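Local coordinates for hydrolase, isochorismatase family (Pseudomonas putida, PDB 4L07), which hydrolyses the amide bond of maleamate as a maleamate amidase, releasing maleate and ammonia in the bacterial breakdown of N-heterocycles, at the interface of chains A and B and the interface of chains A and C. Numbering follows the deposited sequence. Chains: chain A/B/C, Hydrolase, isochorismatase family.

Contact 1: the interface of chains A and B. Residues chain A 76, 79-81, 117; chain B 112, 126, 129-130, 133.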
ATOM      1  N   GLU A  76      -3.694 -15.044 -13.436  1.00 23.52           N
ATOM      2  CA  GLU A  76      -3.884 -13.659 -12.997  1.00 23.66           C
ATOM      3  C   GLU A  76      -4.669 -12.822 -14.006  1.00 24.68           C
ATOM      4  O   GLU A  76      -5.341 -11.856 -13.624  1.00 24.17           O
ATOM      5  CB  GLU A  76      -2.542 -12.984 -12.721  1.00 23.32           C
ATOM      6  CG  GLU A  76      -1.840 -13.474 -11.466  1.00 23.64           C
ATOM      7  CD  GLU A  76      -0.483 -12.824 -11.254  1.00 23.50           C
ATOM      8  OE1 GLU A  76      -0.203 -12.407 -10.112  1.00 22.85           O
ATOM      9  OE2 GLU A  76       0.307 -12.722 -12.218  1.00 22.60           O
ATOM     10  N   MET A  79      -8.250 -11.978 -13.410  1.00 23.24           N
ATOM     11  CA  MET A  79      -8.438 -11.384 -12.087  1.00 22.47           C
ATOM     12  C   MET A  79      -8.215  -9.871 -12.046  1.00 22.27           C
ATOM     13  O   MET A  79      -8.678  -9.208 -11.119  1.00 22.00           O
ATOM     14  CB  MET A  79      -7.501 -12.039 -11.070  1.00 23.08           C
ATOM     15  CG  MET A  79      -7.605 -13.551 -10.999  1.00 23.35           C
ATOM     16  SD  MET A  79      -6.711 -14.149  -9.552  1.00 24.64           S
ATOM     17  CE  MET A  79      -7.029 -15.904  -9.669  1.00 24.50           C
ATOM     18  N   LEU A  80      -7.487  -9.336 -13.021  1.00 20.67           N
ATOM     19  CA  LEU A  80      -7.061  -7.933 -12.963  1.00 20.63           C
ATOM     20  C   LEU A  80      -7.766  -7.075 -14.019  1.00 20.51           C
ATOM     21  O   LEU A  80      -7.527  -7.241 -15.220  1.00 20.18           O
ATOM     22  CB  LEU A  80      -5.541  -7.822 -13.106  1.00 21.05           C
ATOM     23  CG  LEU A  80      -4.660  -8.482 -12.044  1.00 21.36           C
ATOM     24  CD1 LEU A  80      -3.234  -8.640 -12.550  1.00 21.58           C
ATOM     25  CD2 LEU A  80      -4.702  -7.705 -10.729  1.00 21.43           C
ATOM     26  N   PRO A  81      -8.634  -6.148 -13.574  1.00 20.35           N
ATOM     27  CA  PRO A  81      -9.421  -5.380 -14.537  1.00 20.36           C
ATOM     28  C   PRO A  81      -8.606  -4.449 -15.437  1.00 20.31           C
ATOM     29  O   PRO A  81      -9.108  -4.048 -16.478  1.00 20.76           O
ATOM     30  CB  PRO A  81     -10.400  -4.587 -13.660  1.00 20.48           C
ATOM     31  CG  PRO A  81      -9.746  -4.522 -12.324  1.00 20.55           C
ATOM     32  CD  PRO A  81      -8.996  -5.818 -12.180  1.00 20.49           C
ATOM     33  N   LYS A 117       2.310  -5.728 -11.601  1.00 19.82           N
ATOM     34  CA  LYS A 117       1.119  -6.132 -12.347  1.00 19.27           C
ATOM     35  C   LYS A 117       0.328  -4.960 -12.929  1.00 18.59           C
ATOM     36  O   LYS A 117      -0.587  -5.175 -13.726  1.00 18.47           O
ATOM     37  CB  LYS A 117       0.190  -6.977 -11.455  1.00 19.35           C
ATOM     38  CG  LYS A 117       0.888  -8.081 -10.682  1.00 19.63           C
ATOM     39  CD  LYS A 117       1.337  -9.240 -11.550  1.00 20.57           C
ATOM     40  CE  LYS A 117       2.273 -10.143 -10.751  1.00 20.76           C
ATOM     41  NZ  LYS A 117       2.691 -11.332 -11.535  1.00 21.14           N
TER
ATOM     42  N   VAL B 112      -2.181 -19.474  -9.208  1.00 23.84           N
ATOM     43  CA  VAL B 112      -1.393 -18.250  -9.087  1.00 22.81           C
ATOM     44  C   VAL B 112      -0.440 -18.310  -7.892  1.00 21.70           C
ATOM     45  O   VAL B 112      -0.842 -18.674  -6.782  1.00 21.48           O
ATOM     46  CB  VAL B 112      -2.300 -17.003  -8.966  1.00 22.58           C
ATOM     47  CG1 VAL B 112      -1.470 -15.770  -8.647  1.00 23.17           C
ATOM     48  CG2 VAL B 112      -3.087 -16.792 -10.255  1.00 23.21           C
ATOM     49  N   THR B 126       0.731  -8.000  -5.152  1.00 18.15           N
ATOM     50  CA  THR B 126      -0.501  -7.840  -5.904  1.00 18.18           C
ATOM     51  C   THR B 126      -1.733  -8.512  -5.286  1.00 17.97           C
ATOM     52  O   THR B 126      -2.802  -8.496  -5.890  1.00 18.13           O
ATOM     53  CB  THR B 126      -0.310  -8.318  -7.366  1.00 17.91           C
ATOM     54  OG1 THR B 126      -1.495  -8.029  -8.113  1.00 18.34           O
ATOM     55  CG2 THR B 126      -0.005  -9.824  -7.430  1.00 18.66           C
ATOM     56  N   SER B 129      -5.249  -6.750  -4.967  1.00 17.02           N
ATOM     57  CA  SER B 129      -5.808  -6.519  -6.293  1.00 16.96           C
ATOM     58  C   SER B 129      -6.448  -7.760  -6.902  1.00 17.16           C
ATOM     59  O   SER B 129      -7.509  -7.665  -7.522  1.00 16.78           O
ATOM     60  CB  SER B 129      -4.742  -5.939  -7.229  1.00 16.39           C
ATOM     61  OG  SER B 129      -4.324  -4.663  -6.758  1.00 16.54           O
ATOM     62  N   LEU B 130      -5.804  -8.919  -6.733  1.00 17.09           N
ATOM     63  CA  LEU B 130      -6.382 -10.180  -7.214  1.00 17.62           C
ATOM     64  C   LEU B 130      -7.705 -10.494  -6.536  1.00 17.55           C
ATOM     65  O   LEU B 130      -8.650 -10.916  -7.188  1.00 17.77           O
ATOM     66  CB  LEU B 130      -5.422 -11.360  -7.017  1.00 18.30           C
ATOM     67  CG  LEU B 130      -4.136 -11.508  -7.830  1.00 19.49           C
ATOM     68  CD1 LEU B 130      -4.289 -11.161  -9.305  1.00 18.61           C
ATOM     69  CD2 LEU B 130      -3.020 -10.695  -7.242  1.00 21.55           C
ATOM     70  N   GLY B 133     -10.350  -7.895  -7.489  1.00 18.56           N
ATOM     71  CA  GLY B 133     -10.641  -8.099  -8.903  1.00 19.75           C
ATOM     72  C   GLY B 133     -11.527  -9.296  -9.182  1.00 20.39           C
ATOM     73  O   GLY B 133     -12.176  -9.356 -10.229  1.00 20.43           O
TER

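Contact 2: the interface of chains A and C. Residues chain A 14-17, 163; chain C 81, 84-85.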
ATOM      1  N   ASN A  14       7.614  24.540  -9.095  1.00 22.22           N
ATOM      2  CA  ASN A  14       8.814  24.818  -8.291  1.00 23.41           C
ATOM      3  C   ASN A  14       9.920  23.795  -8.544  1.00 23.80           C
ATOM      4  O   ASN A  14       9.626  22.641  -8.850  1.00 23.44           O
ATOM      5  CB  ASN A  14       8.482  24.820  -6.801  1.00 23.30           C
ATOM      6  CG  ASN A  14       7.413  25.825  -6.444  1.00 24.24           C
ATOM      7  OD1 ASN A  14       7.680  27.019  -6.350  1.00 25.88           O
ATOM      8  ND2 ASN A  14       6.199  25.343  -6.229  1.00 24.47           N
ATOM      9  N   PRO A  15      11.194  24.211  -8.414  1.00 25.03           N
ATOM     10  CA  PRO A  15      12.291  23.263  -8.635  1.00 24.81           C
ATOM     11  C   PRO A  15      12.454  22.301  -7.464  1.00 24.96           C
ATOM     12  O   PRO A  15      12.075  22.625  -6.337  1.00 24.79           O
ATOM     13  CB  PRO A  15      13.519  24.170  -8.753  1.00 25.44           C
ATOM     14  CG  PRO A  15      13.166  25.389  -7.970  1.00 25.41           C
ATOM     15  CD  PRO A  15      11.686  25.579  -8.146  1.00 25.24           C
ATOM     16  N   VAL A  16      13.011  21.122  -7.717  1.00 25.50           N
ATOM     17  CA  VAL A  16      13.305  20.224  -6.596  1.00 25.46           C
ATOM     18  C   VAL A  16      14.732  20.417  -6.093  1.00 25.50           C
ATOM     19  O   VAL A  16      15.691  20.458  -6.875  1.00 25.08           O
ATOM     20  CB  VAL A  16      12.878  18.730  -6.809  1.00 26.93           C
ATOM     21  CG1 VAL A  16      12.226  18.479  -8.162  1.00 25.82           C
ATOM     22  CG2 VAL A  16      14.001  17.738  -6.499  1.00 25.69           C
ATOM     23  N   SER A  17      14.852  20.582  -4.782  1.00 25.87           N
ATOM     24  CA  SER A  17      16.153  20.648  -4.146  1.00 26.27           C
ATOM     25  C   SER A  17      16.635  19.218  -4.000  1.00 26.02           C
ATOM     26  O   SER A  17      16.126  18.467  -3.170  1.00 26.24           O
ATOM     27  CB  SER A  17      16.062  21.338  -2.789  1.00 27.65           C
ATOM     28  OG  SER A  17      17.330  21.378  -2.168  1.00 29.47           O
ATOM     29  N   LYS A 163      12.095  12.598  -3.710  1.00 21.42           N
ATOM     30  CA  LYS A 163      12.225  13.641  -4.724  1.00 21.37           C
ATOM     31  C   LYS A 163      12.456  12.966  -6.068  1.00 20.85           C
ATOM     32  O   LYS A 163      13.108  11.915  -6.137  1.00 20.57           O
ATOM     33  CB  LYS A 163      13.373  14.578  -4.370  1.00 22.06           C
ATOM     34  CG  LYS A 163      13.080  15.424  -3.138  1.00 24.44           C
ATOM     35  CD  LYS A 163      14.348  15.818  -2.407  1.00 25.40           C
ATOM     36  CE  LYS A 163      14.045  16.778  -1.263  1.00 27.35           C
ATOM     37  NZ  LYS A 163      13.807  18.166  -1.755  1.00 27.48           N
TER
ATOM     38  N   PRO C  81       7.621  15.602   0.032  1.00 21.37           N
ATOM     39  CA  PRO C  81       8.226  16.264  -1.134  1.00 21.43           C
ATOM     40  C   PRO C  81       7.227  16.704  -2.211  1.00 21.23           C
ATOM     41  O   PRO C  81       7.572  17.544  -3.053  1.00 21.70           O
ATOM     42  CB  PRO C  81       9.184  15.206  -1.689  1.00 21.75           C
ATOM     43  CG  PRO C  81       8.653  13.912  -1.193  1.00 21.84           C
ATOM     44  CD  PRO C  81       8.076  14.208   0.165  1.00 21.48           C
ATOM     45  N   GLU C  84       6.892  20.367  -2.049  1.00 22.56           N
ATOM     46  CA  GLU C  84       7.974  21.171  -2.614  1.00 23.86           C
ATOM     47  C   GLU C  84       7.630  21.569  -4.047  1.00 23.65           C
ATOM     48  O   GLU C  84       7.765  22.735  -4.423  1.00 23.62           O
ATOM     49  CB  GLU C  84       9.300  20.402  -2.570  1.00 24.27           C
ATOM     50  CG  GLU C  84      10.476  21.139  -3.204  1.00 25.79           C
ATOM     51  CD  GLU C  84      11.738  20.305  -3.240  1.00 26.26           C
ATOM     52  OE1 GLU C  84      11.649  19.081  -3.473  1.00 26.59           O
ATOM     53  OE2 GLU C  84      12.828  20.881  -3.040  1.00 27.14           O
ATOM     54  N   LYS C  85       7.174  20.595  -4.834  1.00 23.64           N
ATOM     55  CA  LYS C  85       6.795  20.826  -6.232  1.00 23.91           C
ATOM     56  C   LYS C  85       5.488  21.610  -6.347  1.00 23.02           C
ATOM     57  O   LYS C  85       5.400  22.589  -7.099  1.00 22.28           O
ATOM     58  CB  LYS C  85       6.629  19.484  -6.958  1.00 25.49           C
ATOM     59  CG  LYS C  85       7.801  19.093  -7.830  1.00 27.37           C
ATOM     60  CD  LYS C  85       7.692  19.808  -9.169  1.00 28.22           C
ATOM     61  CE  LYS C  85       9.061  20.058  -9.739  1.00 29.04           C
ATOM     62  NZ  LYS C  85       8.981  20.893 -10.959  1.00 25.88           N
TER

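Contact 3: the interface of chains A and C. Residues chain A 7, 12, 151, 185, 189-190; chain C 145, 147-148, 173-174.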
ATOM      1  N   TYR A   7      -1.184  28.302 -13.456  1.00 21.85           N
ATOM      2  CA  TYR A   7      -0.343  27.296 -12.794  1.00 21.87           C
ATOM      3  C   TYR A   7       0.658  27.931 -11.820  1.00 22.02           C
ATOM      4  O   TYR A   7       0.862  27.429 -10.708  1.00 21.92           O
ATOM      5  CB  TYR A   7       0.350  26.408 -13.835  1.00 20.57           C
ATOM      6  CG  TYR A   7      -0.485  25.222 -14.274  1.00 20.32           C
ATOM      7  CD1 TYR A   7      -0.151  23.924 -13.877  1.00 19.93           C
ATOM      8  CD2 TYR A   7      -1.608  25.395 -15.088  1.00 19.94           C
ATOM      9  CE1 TYR A   7      -0.918  22.837 -14.275  1.00 20.45           C
ATOM     10  CE2 TYR A   7      -2.382  24.318 -15.490  1.00 20.39           C
ATOM     11  CZ  TYR A   7      -2.030  23.040 -15.081  1.00 20.46           C
ATOM     12  OH  TYR A   7      -2.798  21.976 -15.485  1.00 21.40           O
ATOM     13  N   PHE A  12       2.430  25.771  -8.598  1.00 19.96           N
ATOM     14  CA  PHE A  12       3.057  24.643  -9.300  1.00 21.02           C
ATOM     15  C   PHE A  12       4.398  25.019  -9.930  1.00 21.62           C
ATOM     16  O   PHE A  12       4.732  26.198 -10.045  1.00 21.84           O
ATOM     17  CB  PHE A  12       2.125  24.109 -10.393  1.00 20.57           C
ATOM     18  CG  PHE A  12       0.893  23.415  -9.873  1.00 20.66           C
ATOM     19  CD1 PHE A  12       0.991  22.249  -9.113  1.00 20.78           C
ATOM     20  CD2 PHE A  12      -0.370  23.908 -10.181  1.00 20.79           C
ATOM     21  CE1 PHE A  12      -0.154  21.602  -8.654  1.00 20.87           C
ATOM     22  CE2 PHE A  12      -1.518  23.266  -9.728  1.00 21.36           C
ATOM     23  CZ  PHE A  12      -1.408  22.111  -8.962  1.00 20.94           C
ATOM     24  N   ARG A 151       4.899   7.864 -15.987  1.00 17.94           N
ATOM     25  CA  ARG A 151       4.144   8.885 -15.252  1.00 18.56           C
ATOM     26  C   ARG A 151       3.572   8.321 -13.955  1.00 17.70           C
ATOM     27  O   ARG A 151       3.619   8.978 -12.914  1.00 17.90           O
ATOM     28  CB  ARG A 151       3.018   9.478 -16.102  1.00 19.69           C
ATOM     29  CG  ARG A 151       2.288  10.623 -15.398  1.00 21.30           C
ATOM     30  CD  ARG A 151       0.790  10.492 -15.591  1.00 22.90           C
ATOM     31  NE  ARG A 151       0.023  11.492 -14.829  1.00 24.02           N
ATOM     32  CZ  ARG A 151      -0.314  12.680 -15.312  1.00 23.23           C
ATOM     33  NH1 ARG A 151      -1.017  13.536 -14.579  1.00 22.03           N
ATOM     34  NH2 ARG A 151       0.050  13.011 -16.542  1.00 24.41           N
ATOM     35  N   ASP A 185       2.665  17.725 -17.043  1.00 19.29           N
ATOM     36  CA  ASP A 185       2.074  17.471 -15.727  1.00 19.48           C
ATOM     37  C   ASP A 185       3.130  17.174 -14.667  1.00 19.14           C
ATOM     38  O   ASP A 185       3.016  17.635 -13.528  1.00 19.17           O
ATOM     39  CB  ASP A 185       1.071  16.317 -15.781  1.00 20.21           C
ATOM     40  CG  ASP A 185      -0.218  16.669 -16.516  1.00 20.37           C
ATOM     41  OD1 ASP A 185      -0.478  17.859 -16.845  1.00 20.10           O
ATOM     42  OD2 ASP A 185      -0.988  15.724 -16.757  1.00 20.74           O
ATOM     43  N   LYS A 189       3.732  19.411 -11.352  1.00 18.44           N
ATOM     44  CA  LYS A 189       3.160  18.867 -10.111  1.00 18.78           C
ATOM     45  C   LYS A 189       3.995  17.846  -9.348  1.00 18.48           C
ATOM     46  O   LYS A 189       3.821  17.697  -8.133  1.00 18.72           O
ATOM     47  CB  LYS A 189       1.783  18.250 -10.386  1.00 19.17           C
ATOM     48  CG  LYS A 189       0.795  19.192 -11.058  1.00 19.31           C
ATOM     49  CD  LYS A 189      -0.594  18.572 -11.128  1.00 19.04           C
ATOM     50  CE  LYS A 189      -1.561  19.475 -11.887  1.00 18.88           C
ATOM     51  NZ  LYS A 189      -2.891  18.831 -12.079  1.00 18.67           N
ATOM     52  N   TYR A 190       4.876  17.130 -10.040  1.00 18.36           N
ATOM     53  CA  TYR A 190       5.438  15.896  -9.464  1.00 18.30           C
ATOM     54  C   TYR A 190       6.954  15.794  -9.386  1.00 18.94           C
ATOM     55  O   TYR A 190       7.479  15.214  -8.443  1.00 19.56           O
ATOM     56  CB  TYR A 190       4.866  14.661 -10.173  1.00 18.03           C
ATOM     57  CG  TYR A 190       3.353  14.643 -10.227  1.00 18.07           C
ATOM     58  CD1 TYR A 190       2.586  14.674  -9.058  1.00 18.05           C
ATOM     59  CD2 TYR A 190       2.690  14.621 -11.452  1.00 17.73           C
ATOM     60  CE1 TYR A 190       1.196  14.671  -9.115  1.00 18.05           C
ATOM     61  CE2 TYR A 190       1.306  14.617 -11.515  1.00 17.77           C
ATOM     62  CZ  TYR A 190       0.565  14.641 -10.350  1.00 18.01           C
ATOM     63  OH  TYR A 190      -0.814  14.643 -10.421  1.00 18.31           O
TER
ATOM     64  N   THR C 145      -8.498  17.720  -9.786  1.00 17.48           N
ATOM     65  CA  THR C 145      -8.636  18.081 -11.198  1.00 18.03           C
ATOM     66  C   THR C 145      -8.443  16.857 -12.075  1.00 18.19           C
ATOM     67  O   THR C 145      -7.783  15.897 -11.678  1.00 17.92           O
ATOM     68  CB  THR C 145      -7.602  19.135 -11.641  1.00 18.59           C
ATOM     69  OG1 THR C 145      -6.273  18.599 -11.525  1.00 18.74           O
ATOM     70  CG2 THR C 145      -7.729  20.426 -10.831  1.00 19.09           C
ATOM     71  N   SER C 147      -6.556  16.163 -14.609  1.00 18.76           N
ATOM     72  CA  SER C 147      -5.176  15.781 -14.907  1.00 19.16           C
ATOM     73  C   SER C 147      -4.344  15.491 -13.666  1.00 19.44           C
ATOM     74  O   SER C 147      -3.212  15.025 -13.782  1.00 21.12           O
ATOM     75  CB  SER C 147      -4.487  16.866 -15.736  1.00 18.75           C
ATOM     76  OG  SER C 147      -4.382  18.068 -14.985  1.00 18.76           O
ATOM     77  N   GLY C 148      -4.903  15.757 -12.489  1.00 18.99           N
ATOM     78  CA  GLY C 148      -4.169  15.595 -11.237  1.00 18.81           C
ATOM     79  C   GLY C 148      -4.749  14.469 -10.404  1.00 18.78           C
ATOM     80  O   GLY C 148      -4.576  13.283 -10.727  1.00 18.73           O
ATOM     81  N   ASP C 173     -10.963  20.909 -14.437  1.00 20.29           N
ATOM     82  CA  ASP C 173      -9.528  21.173 -14.448  1.00 20.33           C
ATOM     83  C   ASP C 173      -9.294  22.667 -14.643  1.00 20.09           C
ATOM     84  O   ASP C 173     -10.235  23.424 -14.914  1.00 20.13           O
ATOM     85  CB  ASP C 173      -8.825  20.356 -15.550  1.00 19.45           C
ATOM     86  CG  ASP C 173      -7.399  19.969 -15.185  1.00 19.57           C
ATOM     87  OD1 ASP C 173      -6.713  20.720 -14.457  1.00 19.26           O
ATOM     88  OD2 ASP C 173      -6.948  18.893 -15.634  1.00 19.83           O
ATOM     89  N   ARG C 174      -8.044  23.087 -14.491  1.00 20.74           N
ATOM     90  CA  ARG C 174      -7.696  24.501 -14.576  1.00 21.64           C
ATOM     91  C   ARG C 174      -7.244  24.885 -15.980  1.00 21.93           C
ATOM     92  O   ARG C 174      -7.013  26.060 -16.255  1.00 22.79           O
ATOM     93  CB  ARG C 174      -6.662  24.909 -13.509  1.00 22.01           C
ATOM     94  CG  ARG C 174      -5.665  23.840 -13.115  1.00 21.70           C
ATOM     95  CD  ARG C 174      -4.665  24.343 -12.082  1.00 20.20           C
ATOM     96  NE  ARG C 174      -5.078  24.112 -10.694  1.00 19.32           N
ATOM     97  CZ  ARG C 174      -4.974  22.947 -10.056  1.00 19.20           C
ATOM     98  NH1 ARG C 174      -4.490  21.877 -10.680  1.00 18.90           N
ATOM     99  NH2 ARG C 174      -5.364  22.843  -8.787  1.00 18.36           N
TER
HETATM  100  O   HOH W   1      -1.941  12.629 -11.759  1.00 20.25           O
HETATM  101  O   HOH W   2      -1.931  19.492 -15.259  1.00 20.47           O
HETATM  102  O   HOH W   3      -4.286  20.911 -13.410  1.00 21.90           O

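Contact 1: the interface of chains A and B
The carboxylate of A:Glu76 meets chain B through OE1, which lies 3.7 Å from the methyl CG2 of B:Thr126 and also approaches CG1 of B:Val112. Its other oxygen turns back to its own chain: OE2 receives the ammonium NZ of A:Lys117 at 2.8 Å on the syn lone pair, a bond and salt bridge that should restrict rotation of the carboxylate. A:Glu76 is extended beyond CG (chi2 178°), and its CG rests against both methyls of B:Val112, the side chains crossing at about a right angle. A:Lys117 bends at chi2 (-72°), and its CG comes 3.5 Å from CB of B:Thr126 while NZ continues to the glutamate. B:Leu130 inserts its CD1 methyl among A:Met79 CB, A:Leu80 CD2 (3.8 Å) and A:Glu76 CG. A:Met79 and B:Val112 approach tip to tip, methyl CE to CG2 at 4.1 Å. Across the chains the polar atoms stay beyond bonding distance, so packing carries this patch. With its two-fold twin, it joins the 3-10 helix 74-79 to helix 127-133 of the partner and may contribute to assembly of the tetramer.

Contact 2: the interface of chains A and C
A:Asn14 to A:Ser17 run extended (phi/psi -66/150° at A:Asn14), whereas the facing C:Glu84 and C:Lys85 are helical, so a stretched strip of backbone lies against a short helix. C:Glu84 carries much of the contact: with CG anti to its backbone N (chi1 177°) and the chain straight beyond it, the carboxylate reaches the strip. OE2 accepts the backbone N-H of A:Ser17 at 2.7 Å in a nearly straight bond, the donor lying above the carboxylate plane. OE1 meets the ammonium NZ of A:Lys163 at 2.9 Å on its syn side, somewhat out of plane, as a salt bridge. The lysine bends at chi4 and crosses the glutamate at about a right angle. The same NZ gives a 2.7 Å bond to the carbonyl O of A:Ser17, on an in-plane lone pair, which ties the lysine to the loop that also holds the acid. The adjacent positive charge would tend to favour the ionised glutamate. At the other end, the amide ND2 of A:Asn14 donates to the carbonyl O of C:Lys85 at 3.0 Å, from above that carbonyl's plane. The approach of C:Lys85 NZ to A:Asn14 O is doubtful, because CE is modelled equally near that oxygen. In the fold, the strip lies in the stretch between helix 3-9 and strand 22-27, A:Lys163 opens strand 163-167, and the partner supplies helix 82-85.

Contact 3: the interface of chains A and C
C:Arg174 turns at chi3 (91°) to present a guanidinium face to A:Phe12, whose CG is anti to its carbonyl carbon (chi1 -69°). CE2 of the phenyl lies 3.4 Å above that face toward its rim, with the planes 66° apart, so the ring meets the group edge-on and is not stacked. The methyl CG2 of C:Thr145 lies 3.4 Å above the opposite face, so both faces are touched near the rim, by a phenyl edge atom and a methyl. A:Tyr7 crosses the arginine at about a right angle, its ring face near CD. Water 3 joins the chains: it bonds NZ of the extended A:Lys189 at 2.8 Å, A:Tyr7 OH, C:Arg174 NH1, and C:Asp173 OD1 at 2.7 Å. Water 2 links A:Tyr7 OH and A:Asp185 OD1 to C:Ser147 OG (2.8 Å). The direct A:Lys189 NZ to C:Ser147 OG bond is weak. C:Asp173 OD2 fixes that hydroxyl through its syn lone pair at 2.8 Å. A:Arg151 grips A:Asp185 OD2 end-on with NH1 and NH2, and water 1 connects NH1 and A:Tyr190 OH to the carbonyl O of C:Gly148. This network may steady the start of the partner's helix 146-159, which carries the family's nucleophilic cysteine just after C:Gly148.

Contacts 2 and 3 belong to the same A–C interface, the centres of their C-alpha atoms about 14 Å apart; contact 1, on the A–B interface, lies about 34 Å from contact 2 and 29 Å from contact 3. The N-terminal stretch of chain A serves both A–C contacts, with residues 7 and 12 in contact 3 and 14-17 in contact 2. Pro81 appears in contact 1 from chain A and in contact 2 from chain C, so this segment faces two different partners. Each interface is two-fold symmetric, which fits the four-chain deposited assembly; the structure alone does not show the oligomer in solution.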